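Side-chain contacts in putative P450-like enzyme (Streptomyces himastatinicus ATCC 53653, PDB 5Z9J), which binds heme b as a member of the cytochrome P450 family and probably acts as a monooxygenase: residues A[243-248]-A[275-280]; A[268-273]-A[359-364]; A[104-109]-A[131-136]; A[261-266]-A[363-368]. All blocks are in the same frame, centred on the assembly; numbering follows the deposited sequence.

Interaction 1. Residues A[243-248]-A[275-280]; sequences AMLIAN and EESMRY
L245 sends one methyl, CD1, into the angle between S277 and M278. L245 CD1 lies 3.5 Å from M278 CG and 3.6 Å from S277 CB, so it touches the stem of the methionine and not its sulfur. The leucine reaches this place because its CG stands anti to the backbone N (chi1 176°). L245 also touches the bound heme and S357 of helix 350-367, so this side chain links the cofactor to helix 270-280. Beside it, N248 CB approaches S277 OG at 3.9 Å, and water 1 bridges the two polar ends: N248 ND2 donates to the water at 2.9 Å, while S277 OG is hydrogen-bonded to the same oxygen at 3.2 Å. T249 OG1 bonds to S277 OG, and the backbone N of V390 bonds to N248 OD1. The amide sits too near the backbone of M244 in the model, which makes its exact placing somewhat doubtful. The two short segments cross almost perpendicularly, at 101° with axes 9.6 Å apart. They lie on the C-terminal half of the long central helix of the P450 fold and on the K helix, and the latter bears the family's ExxR motif as E276 and R279. R279 grips the E276 carboxylate side-on with NE and NH2, NH2 to OE2 being 2.9 Å. Both oxygens lie close to the guanidinium plane, yet both are met from above the carboxylate plane. R332 adds a salt bridge to E276, consistent with the Glu-Arg-Arg triad of P450s, and R279 NH1 bonds to the carbonyls of N316 and P325.

Interaction 2. Residues A[268-273]-A[359-364]; sequences SLVPAL and AAVEIL
No partner across the contact lies on a face or at an edge of the E362 carboxylate; V270 meets the stem of the glutamate instead. V270 CG2 packs on this aliphatic part, 4.2 Å from E362 CG. With CG anti to the carbonyl carbon (chi1 -77°) and the chain extended beyond it, the methylene lies against the valine while the acid group is carried onward. The second methyl of V270 serves a different neighbour: V270 CG1 faces V361 CG1 at 4.4 Å, a loose contact between two branched side chains. V270 thus straddles adjacent residues of helix 350-367, the L helix of the P450 fold, from the K helix, 270-280. V263 of helix 257-265 packs against V270 and L273, whereas A360 on the L helix turns to I246 and F129. No hydrogen bond or salt bridge joins the two segments. The contact therefore rests on van der Waals packing and the burial of apolar groups, methyls and a methylene at fairly generous distances, and the partly exposed glutamate contributes its hydrocarbon part to the seam while its carboxylate is carried past the contact without a polar partner in segment 268-273.

Interaction 3. Residues A[104-109]-A[131-136]; sequences SRVHGI and APLPLI
I109 and L133 meet methyl to methyl, with I109 CG2 only 3.5 Å from L133 CD1. They join helix 96-116 to helix 132-142, corresponding to the D and E helices of the P450 fold, which belong to its conserved helical bundle together with the long central helix and the L helix. The short segments run roughly antiparallel, at 144° and with axes 10.6 Å apart, so the gap is bridged by branched side chains and not by backbone. I109 places CG2 anti to its own N, which aims this methyl across at the facing helix, while CG1 lies beside the N and the chain then bends at chi2 (-52°), bringing I109 CD1 to within 4.2 Å of I136 CG2. L133 carries its CG on the far side from its N (chi1 170°), and from there L133 CD1 reaches over I109, touching both CG2 and, at 3.9 Å, I109 CB. V106 turns its CG2 branch to the same leucine, V106 CG2 meeting L133 CD1 at 4.2 Å. V106 also packs on M355 and M137, and L133 on I246 and on I110 and L113 of helix 96-116, so the apolar seam runs on into the helices around it. One turn along from L133, I136 meets the CG2 methyl of the isoleucine from a second direction, using two of its own branches. I136 CG2 lies 3.9 Å from I109 CG2, and I136 CD1 lies 4.0 Å from I109 CG2.

Interaction 4. Residues A[261-266]-A[363-368]; sequences ARVRAD and ILLDRL
R264 leaves its helix with CG anti to the carbonyl carbon (chi1 -64°), runs extended as far as NE, and then twists at chi4 (-49°), which lays one face of its guanidinium against L365. The arginine belongs to helix 257-265 and the leucine to the last turns of helix 350-367, matching the J and L helices of the P450 fold. L365 CD2 stands over that face, 3.4 Å from R264 CZ and 3.1 Å from R264 NH1, the latter a tight approach for a methyl. The leucine's other methyl turns to V263, L365 CD1 lying 4.1 Å from V263 CG1, and the two side chains cross at about a right angle; V263 also touches L269 and A330. L365 is thus divided between a hydrocarbon partner and the flat surface of a cation. The charge itself is answered elsewhere: R264 NE forms a salt bridge with D260 one turn back, which helps to fix the rotation of the group, whereas D366 pairs with R267 and stays well apart from R264. Replacing R264 by an alanine would probably leave D260 without its mate and strip the cover from L365 CD2. Both R264 and L365 also touch a crystal neighbour, so the lattice may influence this conformation. At the edge of the guanidinium, in its plane, lies water 2. This water accepts from R264 NH2 at 3.2 Å and donates to the backbone L368 O at 3.1 Å.

Overall arrangement
From the N terminus, interaction 3 comes first and closes a loop of 21 residues, between helices 96-116 and 132-142, before any other opens. Interaction 1 opens next at 243-248. Before it closes at 275-280, interactions 4 and 2 open at 261-266 and 268-273, so it crosses both. The loop of interaction 2 lies mostly within that of interaction 4, and both end on helix 350-367, where 359-364 and 363-368 share I363 and L364. Helix 270-280 serves interactions 1 and 2. H107 of interaction 3 touches A359 and I363, and interactions 1 and 3 also touch, joining the four contacts into one helical region that reaches the heme at interaction 1.

Interaction 1. Residues A[243-248]-A[275-280]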
loop_
_atom_site.group_PDB
_atom_site.type_symbol
_atom_site.label_atom_id
_atom_site.label_comp_id
_atom_site.label_asym_id
_atom_site.label_seq_id
_atom_site.Cartn_x
_atom_site.Cartn_y
_atom_site.Cartn_z
ATOM N N ALA A 243 -3.583 -3.736 -5.993
ATOM C CA ALA A 243 -3.355 -4.516 -7.211
ATOM C C ALA A 243 -2.553 -5.763 -6.828
ATOM O O ALA A 243 -2.845 -6.882 -7.279
ATOM C CB ALA A 243 -2.638 -3.724 -8.241
ATOM N N MET A 244 -1.540 -5.556 -6.004
ATOM C CA MET A 244 -0.701 -6.685 -5.574
ATOM C C MET A 244 -1.391 -7.717 -4.700
ATOM O O MET A 244 -1.120 -8.908 -4.817
ATOM C CB MET A 244 0.548 -6.198 -4.822
ATOM C CG MET A 244 1.658 -5.792 -5.767
ATOM S SD MET A 244 3.152 -5.112 -4.983
ATOM C CE MET A 244 2.525 -3.592 -4.286
ATOM N N LEU A 245 -2.202 -7.266 -3.746
ATOM C CA LEU A 245 -2.956 -8.178 -2.942
ATOM C C LEU A 245 -3.800 -9.073 -3.859
ATOM O O LEU A 245 -3.914 -10.271 -3.661
ATOM C CB LEU A 245 -3.855 -7.427 -1.983
ATOM C CG LEU A 245 -4.762 -8.351 -1.174
ATOM C CD1 LEU A 245 -3.931 -9.451 -0.374
ATOM C CD2 LEU A 245 -5.658 -7.587 -0.262
ATOM N N ILE A 246 -4.475 -8.474 -4.841
ATOM C CA ILE A 246 -5.295 -9.267 -5.744
ATOM C C ILE A 246 -4.420 -10.240 -6.555
ATOM O O ILE A 246 -4.646 -11.467 -6.572
ATOM C CB ILE A 246 -6.170 -8.350 -6.741
ATOM C CG1 ILE A 246 -7.244 -7.554 -5.956
ATOM C CG2 ILE A 246 -6.818 -9.237 -7.797
ATOM C CD1 ILE A 246 -7.904 -6.302 -6.778
ATOM N N ALA A 247 -3.345 -9.742 -7.132
ATOM C CA ALA A 247 -2.525 -10.581 -7.981
ATOM C C ALA A 247 -1.706 -11.618 -7.147
ATOM O O ALA A 247 -1.638 -12.773 -7.517
ATOM C CB ALA A 247 -1.639 -9.726 -8.815
ATOM N N ASN A 248 -1.140 -11.200 -6.029
ATOM C CA ASN A 248 -0.402 -12.167 -5.147
ATOM C C ASN A 248 -1.286 -13.296 -4.766
ATOM O O ASN A 248 -0.860 -14.480 -4.750
ATOM C CB ASN A 248 0.038 -11.504 -3.854
ATOM C CG ASN A 248 1.082 -10.471 -4.052
ATOM O OD1 ASN A 248 1.685 -10.358 -5.116
ATOM N ND2 ASN A 248 1.276 -9.663 -3.046
ATOM N N GLU A 275 -6.303 -12.123 4.028
ATOM C CA GLU A 275 -5.470 -11.737 5.169
ATOM C C GLU A 275 -4.176 -12.531 5.149
ATOM O O GLU A 275 -3.123 -11.987 5.441
ATOM C CB GLU A 275 -6.181 -11.986 6.493
ATOM C CG GLU A 275 -7.434 -11.193 6.769
ATOM C CD GLU A 275 -7.210 -9.699 6.770
ATOM O OE1 GLU A 275 -6.277 -9.241 7.468
ATOM O OE2 GLU A 275 -7.950 -8.983 6.062
ATOM N N GLU A 276 -4.272 -13.815 4.791
ATOM C CA GLU A 276 -3.080 -14.680 4.774
ATOM C C GLU A 276 -2.191 -14.307 3.584
ATOM O O GLU A 276 -0.980 -14.428 3.640
ATOM C CB GLU A 276 -3.471 -16.161 4.742
ATOM C CG GLU A 276 -2.350 -17.169 4.564
ATOM C CD GLU A 276 -1.470 -17.317 5.818
ATOM O OE1 GLU A 276 -1.399 -16.381 6.659
ATOM O OE2 GLU A 276 -0.980 -18.443 6.026
ATOM N N SER A 277 -2.824 -13.833 2.505
ATOM C CA SER A 277 -2.084 -13.340 1.367
ATOM C C SER A 277 -1.217 -12.151 1.827
ATOM O O SER A 277 -0.105 -11.948 1.351
ATOM C CB SER A 277 -3.049 -12.890 0.220
ATOM O OG SER A 277 -2.301 -12.752 -0.960
ATOM N N MET A 278 -1.811 -11.289 2.650
ATOM C CA MET A 278 -1.120 -10.127 3.217
ATOM C C MET A 278 -0.004 -10.551 4.177
ATOM O O MET A 278 1.080 -10.004 4.192
ATOM C CB MET A 278 -2.132 -9.196 3.892
ATOM C CG MET A 278 -2.882 -8.292 2.801
ATOM S SD MET A 278 -3.876 -7.042 3.631
ATOM C CE MET A 278 -5.200 -8.028 4.182
ATOM N N ARG A 279 -0.260 -11.582 4.947
ATOM C CA ARG A 279 0.797 -11.979 5.877
ATOM C C ARG A 279 2.010 -12.473 5.096
ATOM O O ARG A 279 3.110 -11.956 5.272
ATOM C CB ARG A 279 0.287 -13.055 6.822
ATOM C CG ARG A 279 1.313 -13.391 7.891
ATOM C CD ARG A 279 0.870 -14.658 8.569
ATOM N NE ARG A 279 0.813 -15.840 7.714
ATOM C CZ ARG A 279 1.865 -16.614 7.422
ATOM N NH1 ARG A 279 3.082 -16.296 7.883
ATOM N NH2 ARG A 279 1.708 -17.689 6.659
ATOM N N TYR A 280 1.726 -13.354 4.129
ATOM C CA TYR A 280 2.709 -14.164 3.404
ATOM C C TYR A 280 3.482 -13.426 2.315
ATOM O O TYR A 280 4.664 -13.709 2.061
ATOM C CB TYR A 280 1.984 -15.394 2.812
ATOM C CG TYR A 280 2.840 -16.357 2.054
ATOM C CD1 TYR A 280 3.434 -17.428 2.704
ATOM C CD2 TYR A 280 3.069 -16.195 0.680
ATOM C CE1 TYR A 280 4.224 -18.314 2.027
ATOM C CE2 TYR A 280 3.864 -17.104 -0.016
ATOM C CZ TYR A 280 4.434 -18.166 0.683
ATOM O OH TYR A 280 5.237 -19.090 0.079
HETATM O O HOH W 1 -0.689 -10.040 -0.915
#

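Interaction 2. Residues A[268-273]-A[359-364]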
loop_
_atom_site.group_PDB
_atom_site.type_symbol
_atom_site.label_atom_id
_atom_site.label_comp_id
_atom_site.label_asym_id
_atom_site.label_seq_id
_atom_site.Cartn_x
_atom_site.Cartn_y
_atom_site.Cartn_z
ATOM N N SER A 268 -16.424 -19.343 2.053
ATOM C CA SER A 268 -16.388 -18.488 3.226
ATOM C C SER A 268 -14.917 -18.238 3.637
ATOM O O SER A 268 -14.636 -17.436 4.527
ATOM C CB SER A 268 -17.173 -19.117 4.372
ATOM O OG SER A 268 -16.453 -20.213 4.918
ATOM N N LEU A 269 -13.979 -18.934 2.989
ATOM C CA LEU A 269 -12.548 -18.757 3.310
ATOM C C LEU A 269 -11.877 -17.558 2.656
ATOM O O LEU A 269 -10.736 -17.214 3.008
ATOM C CB LEU A 269 -11.765 -19.956 2.880
ATOM C CG LEU A 269 -12.054 -21.221 3.682
ATOM C CD1 LEU A 269 -11.263 -22.325 3.048
ATOM C CD2 LEU A 269 -11.710 -21.028 5.153
ATOM N N VAL A 270 -12.557 -16.935 1.690
ATOM C CA VAL A 270 -11.917 -15.872 0.931
ATOM C C VAL A 270 -11.369 -14.708 1.802
ATOM O O VAL A 270 -10.222 -14.344 1.642
ATOM C CB VAL A 270 -12.866 -15.313 -0.146
ATOM C CG1 VAL A 270 -12.197 -14.177 -0.842
ATOM C CG2 VAL A 270 -13.207 -16.403 -1.173
ATOM N N PRO A 271 -12.153 -14.153 2.753
ATOM C CA PRO A 271 -11.546 -13.099 3.581
ATOM C C PRO A 271 -10.301 -13.531 4.336
ATOM O O PRO A 271 -9.309 -12.786 4.375
ATOM C CB PRO A 271 -12.653 -12.746 4.584
ATOM C CG PRO A 271 -13.914 -13.091 3.892
ATOM C CD PRO A 271 -13.599 -14.283 3.017
ATOM N N ALA A 272 -10.334 -14.727 4.917
ATOM C CA ALA A 272 -9.155 -15.210 5.625
ATOM C C ALA A 272 -8.000 -15.494 4.643
ATOM O O ALA A 272 -6.808 -15.427 5.006
ATOM C CB ALA A 272 -9.506 -16.461 6.428
ATOM N N LEU A 273 -8.350 -15.859 3.408
ATOM C CA LEU A 273 -7.355 -16.042 2.343
ATOM C C LEU A 273 -6.627 -14.736 2.024
ATOM O O LEU A 273 -5.403 -14.679 1.872
ATOM C CB LEU A 273 -8.055 -16.601 1.085
ATOM C CG LEU A 273 -7.345 -16.530 -0.266
ATOM C CD1 LEU A 273 -6.025 -17.323 -0.335
ATOM C CD2 LEU A 273 -8.285 -16.982 -1.361
ATOM N N ALA A 359 -14.170 -9.068 -3.686
ATOM C CA ALA A 359 -15.028 -9.082 -4.841
ATOM C C ALA A 359 -14.255 -9.577 -6.058
ATOM O O ALA A 359 -14.757 -10.349 -6.860
ATOM C CB ALA A 359 -15.594 -7.622 -5.127
ATOM N N ALA A 360 -13.006 -9.145 -6.163
ATOM C CA ALA A 360 -12.179 -9.457 -7.319
ATOM C C ALA A 360 -11.836 -10.931 -7.361
ATOM O O ALA A 360 -11.959 -11.571 -8.388
ATOM C CB ALA A 360 -10.926 -8.634 -7.290
ATOM N N VAL A 361 -11.373 -11.459 -6.232
ATOM C CA VAL A 361 -11.033 -12.863 -6.214
ATOM C C VAL A 361 -12.231 -13.760 -6.485
ATOM O O VAL A 361 -12.138 -14.713 -7.261
ATOM C CB VAL A 361 -10.434 -13.247 -4.876
ATOM C CG1 VAL A 361 -10.296 -14.788 -4.770
ATOM C CG2 VAL A 361 -9.069 -12.563 -4.719
ATOM N N GLU A 362 -13.353 -13.448 -5.830
ATOM C CA GLU A 362 -14.574 -14.201 -5.987
ATOM C C GLU A 362 -14.996 -14.216 -7.441
ATOM O O GLU A 362 -15.363 -15.256 -7.974
ATOM C CB GLU A 362 -15.689 -13.616 -5.121
ATOM C CG GLU A 362 -15.537 -13.980 -3.662
ATOM C CD GLU A 362 -16.602 -13.330 -2.816
ATOM O OE1 GLU A 362 -17.280 -12.348 -3.273
ATOM O OE2 GLU A 362 -16.781 -13.793 -1.673
ATOM N N ILE A 363 -14.994 -13.040 -8.071
ATOM C CA ILE A 363 -15.453 -13.004 -9.423
ATOM C C ILE A 363 -14.447 -13.668 -10.388
ATOM O O ILE A 363 -14.871 -14.344 -11.324
ATOM C CB ILE A 363 -15.792 -11.558 -9.855
ATOM C CG1 ILE A 363 -17.093 -11.159 -9.170
ATOM C CG2 ILE A 363 -15.980 -11.486 -11.372
ATOM C CD1 ILE A 363 -17.514 -9.697 -9.410
ATOM N N LEU A 364 -13.143 -13.560 -10.134
ATOM C CA LEU A 364 -12.167 -14.307 -10.931
ATOM C C LEU A 364 -12.411 -15.800 -10.794
ATOM O O LEU A 364 -12.316 -16.541 -11.776
ATOM C CB LEU A 364 -10.701 -13.953 -10.541
ATOM C CG LEU A 364 -10.209 -12.604 -11.159
ATOM C CD1 LEU A 364 -8.791 -12.228 -10.689
ATOM C CD2 LEU A 364 -10.225 -12.716 -12.676
#

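Interaction 3. Residues A[104-109]-A[131-136]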
loop_
_atom_site.group_PDB
_atom_site.type_symbol
_atom_site.label_atom_id
_atom_site.label_comp_id
_atom_site.label_asym_id
_atom_site.label_seq_id
_atom_site.Cartn_x
_atom_site.Cartn_y
_atom_site.Cartn_z
ATOM N N SER A 104 -21.409 -0.777 -4.103
ATOM C CA SER A 104 -22.410 -0.996 -5.129
ATOM C C SER A 104 -21.753 -0.970 -6.497
ATOM O O SER A 104 -22.268 -1.579 -7.420
ATOM C CB SER A 104 -23.562 0.021 -5.061
ATOM O OG SER A 104 -23.257 1.255 -5.698
ATOM N N ARG A 105 -20.628 -0.273 -6.641
ATOM C CA ARG A 105 -20.033 -0.092 -7.970
ATOM C C ARG A 105 -18.959 -1.101 -8.358
ATOM O O ARG A 105 -18.694 -1.300 -9.561
ATOM C CB ARG A 105 -19.404 1.312 -8.073
ATOM C CG ARG A 105 -20.372 2.474 -7.968
ATOM C CD ARG A 105 -19.596 3.786 -7.884
ATOM N NE ARG A 105 -19.841 4.718 -8.975
ATOM C CZ ARG A 105 -19.321 5.947 -9.023
ATOM N NH1 ARG A 105 -18.527 6.374 -8.041
ATOM N NH2 ARG A 105 -19.588 6.758 -10.041
ATOM N N VAL A 106 -18.353 -1.730 -7.341
ATOM C CA VAL A 106 -17.169 -2.532 -7.562
ATOM C C VAL A 106 -17.453 -3.725 -8.478
ATOM O O VAL A 106 -16.626 -4.086 -9.289
ATOM C CB VAL A 106 -16.543 -2.991 -6.214
ATOM C CG1 VAL A 106 -17.458 -3.935 -5.462
ATOM C CG2 VAL A 106 -15.161 -3.607 -6.429
ATOM N N HIS A 107 -18.621 -4.322 -8.365
ATOM C CA HIS A 107 -18.901 -5.526 -9.132
ATOM C C HIS A 107 -19.105 -5.139 -10.589
ATOM O O HIS A 107 -18.745 -5.894 -11.512
ATOM C CB HIS A 107 -20.096 -6.282 -8.543
ATOM C CG HIS A 107 -19.770 -6.946 -7.242
ATOM N ND1 HIS A 107 -19.390 -8.272 -7.146
ATOM C CD2 HIS A 107 -19.707 -6.451 -5.985
ATOM C CE1 HIS A 107 -19.142 -8.570 -5.885
ATOM N NE2 HIS A 107 -19.326 -7.481 -5.156
ATOM N N GLY A 108 -19.696 -3.959 -10.780
ATOM C CA GLY A 108 -19.889 -3.414 -12.115
ATOM C C GLY A 108 -18.547 -3.178 -12.773
ATOM O O GLY A 108 -18.342 -3.568 -13.918
ATOM N N ILE A 109 -17.605 -2.598 -12.029
ATOM C CA ILE A 109 -16.284 -2.279 -12.579
ATOM C C ILE A 109 -15.500 -3.516 -12.950
ATOM O O ILE A 109 -14.854 -3.567 -14.015
ATOM C CB ILE A 109 -15.427 -1.475 -11.576
ATOM C CG1 ILE A 109 -16.123 -0.162 -11.238
ATOM C CG2 ILE A 109 -14.048 -1.214 -12.139
ATOM C CD1 ILE A 109 -16.526 0.621 -12.508
ATOM N N ALA A 131 -4.469 -4.038 -11.445
ATOM C CA ALA A 131 -4.094 -2.633 -11.243
ATOM C C ALA A 131 -5.197 -1.686 -11.616
ATOM O O ALA A 131 -5.457 -0.751 -10.847
ATOM C CB ALA A 131 -2.848 -2.238 -12.037
ATOM N N PRO A 132 -5.841 -1.883 -12.781
ATOM C CA PRO A 132 -6.883 -0.904 -13.062
ATOM C C PRO A 132 -8.025 -0.801 -12.053
ATOM O O PRO A 132 -8.546 0.342 -11.911
ATOM C CB PRO A 132 -7.445 -1.387 -14.401
ATOM C CG PRO A 132 -6.408 -2.169 -15.003
ATOM C CD PRO A 132 -5.570 -2.728 -13.958
ATOM N N LEU A 133 -8.420 -1.902 -11.408
ATOM C CA LEU A 133 -9.600 -1.914 -10.534
ATOM C C LEU A 133 -9.467 -0.965 -9.318
ATOM O O LEU A 133 -10.279 -0.029 -9.200
ATOM C CB LEU A 133 -9.944 -3.354 -10.080
ATOM C CG LEU A 133 -11.011 -3.423 -8.982
ATOM C CD1 LEU A 133 -12.378 -2.890 -9.531
ATOM C CD2 LEU A 133 -11.191 -4.827 -8.460
ATOM N N PRO A 134 -8.414 -1.114 -8.472
ATOM C CA PRO A 134 -8.270 -0.189 -7.332
ATOM C C PRO A 134 -8.008 1.241 -7.761
ATOM O O PRO A 134 -8.409 2.159 -7.065
ATOM C CB PRO A 134 -7.057 -0.740 -6.592
ATOM C CG PRO A 134 -6.355 -1.600 -7.588
ATOM C CD PRO A 134 -7.347 -2.131 -8.474
ATOM N N LEU A 135 -7.358 1.427 -8.893
ATOM C CA LEU A 135 -7.172 2.756 -9.424
ATOM C C LEU A 135 -8.532 3.382 -9.784
ATOM O O LEU A 135 -8.806 4.545 -9.479
ATOM C CB LEU A 135 -6.260 2.743 -10.650
ATOM C CG LEU A 135 -6.141 4.196 -11.183
ATOM C CD1 LEU A 135 -5.601 5.108 -10.062
ATOM C CD2 LEU A 135 -5.336 4.335 -12.437
ATOM N N ILE A 136 -9.361 2.630 -10.486
ATOM C CA ILE A 136 -10.675 3.111 -10.870
ATOM C C ILE A 136 -11.558 3.446 -9.647
ATOM O O ILE A 136 -12.237 4.491 -9.623
ATOM C CB ILE A 136 -11.390 2.117 -11.782
ATOM C CG1 ILE A 136 -10.702 2.067 -13.149
ATOM C CG2 ILE A 136 -12.859 2.517 -11.995
ATOM C CD1 ILE A 136 -11.215 0.945 -14.056
#

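Interaction 4. Residues A[261-266]-A[363-368]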
loop_
_atom_site.group_PDB
_atom_site.type_symbol
_atom_site.label_atom_id
_atom_site.label_comp_id
_atom_site.label_asym_id
_atom_site.label_seq_id
_atom_site.Cartn_x
_atom_site.Cartn_y
_atom_site.Cartn_z
ATOM N N ALA A 261 -7.987 -25.646 -3.610
ATOM C CA ALA A 261 -9.098 -26.561 -3.523
ATOM C C ALA A 261 -9.970 -26.195 -2.323
ATOM O O ALA A 261 -11.192 -26.294 -2.392
ATOM C CB ALA A 261 -8.617 -28.042 -3.418
ATOM N N ARG A 262 -9.337 -25.860 -1.203
ATOM C CA ARG A 262 -10.086 -25.529 0.007
ATOM C C ARG A 262 -11.001 -24.357 -0.241
ATOM O O ARG A 262 -12.154 -24.384 0.167
ATOM C CB ARG A 262 -9.156 -25.194 1.184
ATOM C CG ARG A 262 -8.413 -26.382 1.799
ATOM C CD ARG A 262 -7.417 -25.857 2.848
ATOM N NE ARG A 262 -8.065 -25.290 4.035
ATOM C CZ ARG A 262 -7.417 -24.691 5.030
ATOM N NH1 ARG A 262 -6.110 -24.480 4.941
ATOM N NH2 ARG A 262 -8.092 -24.230 6.074
ATOM N N VAL A 263 -10.477 -23.335 -0.926
ATOM C CA VAL A 263 -11.199 -22.092 -1.094
ATOM C C VAL A 263 -12.357 -22.243 -2.082
ATOM O O VAL A 263 -13.435 -21.695 -1.839
ATOM C CB VAL A 263 -10.245 -20.936 -1.520
ATOM C CG1 VAL A 263 -11.024 -19.696 -1.974
ATOM C CG2 VAL A 263 -9.327 -20.575 -0.349
ATOM N N ARG A 264 -12.133 -22.967 -3.179
ATOM C CA ARG A 264 -13.199 -23.282 -4.135
ATOM C C ARG A 264 -14.333 -24.085 -3.461
ATOM O O ARG A 264 -15.509 -23.875 -3.742
ATOM C CB ARG A 264 -12.621 -24.050 -5.322
ATOM C CG ARG A 264 -11.618 -23.183 -6.093
ATOM C CD ARG A 264 -10.849 -23.953 -7.178
ATOM N NE ARG A 264 -10.064 -23.091 -8.094
ATOM C CZ ARG A 264 -10.477 -21.997 -8.749
ATOM N NH1 ARG A 264 -11.722 -21.574 -8.657
ATOM N NH2 ARG A 264 -9.637 -21.316 -9.538
ATOM N N ALA A 265 -13.973 -25.028 -2.585
ATOM C CA ALA A 265 -14.954 -25.872 -1.892
ATOM C C ALA A 265 -15.766 -25.180 -0.800
ATOM O O ALA A 265 -16.925 -25.532 -0.566
ATOM C CB ALA A 265 -14.233 -27.102 -1.244
ATOM N N ASP A 266 -15.117 -24.210 -0.160
ATOM C CA ASP A 266 -15.598 -23.431 0.979
ATOM C C ASP A 266 -15.307 -21.942 0.722
ATOM O O ASP A 266 -14.250 -21.454 1.081
ATOM C CB ASP A 266 -14.884 -23.962 2.256
ATOM C CG ASP A 266 -15.372 -23.320 3.581
ATOM O OD1 ASP A 266 -16.316 -22.509 3.582
ATOM O OD2 ASP A 266 -14.773 -23.647 4.651
ATOM N N ILE A 363 -14.994 -13.040 -8.071
ATOM C CA ILE A 363 -15.453 -13.004 -9.423
ATOM C C ILE A 363 -14.447 -13.668 -10.388
ATOM O O ILE A 363 -14.871 -14.344 -11.324
ATOM C CB ILE A 363 -15.792 -11.558 -9.855
ATOM C CG1 ILE A 363 -17.093 -11.159 -9.170
ATOM C CG2 ILE A 363 -15.980 -11.486 -11.372
ATOM C CD1 ILE A 363 -17.514 -9.697 -9.410
ATOM N N LEU A 364 -13.143 -13.560 -10.134
ATOM C CA LEU A 364 -12.167 -14.307 -10.931
ATOM C C LEU A 364 -12.411 -15.800 -10.794
ATOM O O LEU A 364 -12.316 -16.541 -11.776
ATOM C CB LEU A 364 -10.701 -13.953 -10.541
ATOM C CG LEU A 364 -10.209 -12.604 -11.159
ATOM C CD1 LEU A 364 -8.791 -12.228 -10.689
ATOM C CD2 LEU A 364 -10.225 -12.716 -12.676
ATOM N N LEU A 365 -12.719 -16.261 -9.590
ATOM C CA LEU A 365 -12.959 -17.710 -9.392
ATOM C C LEU A 365 -14.180 -18.285 -10.128
ATOM O O LEU A 365 -14.183 -19.465 -10.529
ATOM C CB LEU A 365 -13.118 -18.000 -7.914
ATOM C CG LEU A 365 -11.871 -17.882 -7.041
ATOM C CD1 LEU A 365 -12.229 -18.209 -5.626
ATOM C CD2 LEU A 365 -10.774 -18.812 -7.550
ATOM N N ASP A 366 -15.214 -17.452 -10.264
ATOM C CA ASP A 366 -16.495 -17.836 -10.833
ATOM C C ASP A 366 -16.521 -17.694 -12.353
ATOM O O ASP A 366 -17.068 -18.553 -13.031
ATOM C CB ASP A 366 -17.621 -17.047 -10.174
ATOM C CG ASP A 366 -17.940 -17.555 -8.777
ATOM O OD1 ASP A 366 -17.609 -18.756 -8.447
ATOM O OD2 ASP A 366 -18.489 -16.742 -7.993
ATOM N N ARG A 367 -15.993 -16.579 -12.859
ATOM C CA ARG A 367 -15.941 -16.317 -14.285
ATOM C C ARG A 367 -14.777 -17.022 -15.001
ATOM O O ARG A 367 -14.922 -17.431 -16.158
ATOM C CB ARG A 367 -15.770 -14.821 -14.558
ATOM C CG ARG A 367 -16.836 -13.950 -14.007
ATOM C CD ARG A 367 -16.857 -12.508 -14.619
ATOM N NE ARG A 367 -16.607 -12.466 -16.064
ATOM C CZ ARG A 367 -16.775 -11.379 -16.825
ATOM N NH1 ARG A 367 -17.280 -10.264 -16.309
ATOM N NH2 ARG A 367 -16.501 -11.417 -18.126
ATOM N N LEU A 368 -13.628 -17.165 -14.333
ATOM C CA LEU A 368 -12.448 -17.748 -14.973
ATOM C C LEU A 368 -11.900 -18.863 -14.130
ATOM O O LEU A 368 -10.777 -18.779 -13.663
ATOM C CB LEU A 368 -11.376 -16.708 -15.189
ATOM C CG LEU A 368 -11.789 -15.572 -16.143
ATOM C CD1 LEU A 368 -10.714 -14.509 -16.187
ATOM C CD2 LEU A 368 -12.023 -16.150 -17.519
HETATM O O HOH W 2 -9.939 -18.334 -10.746
#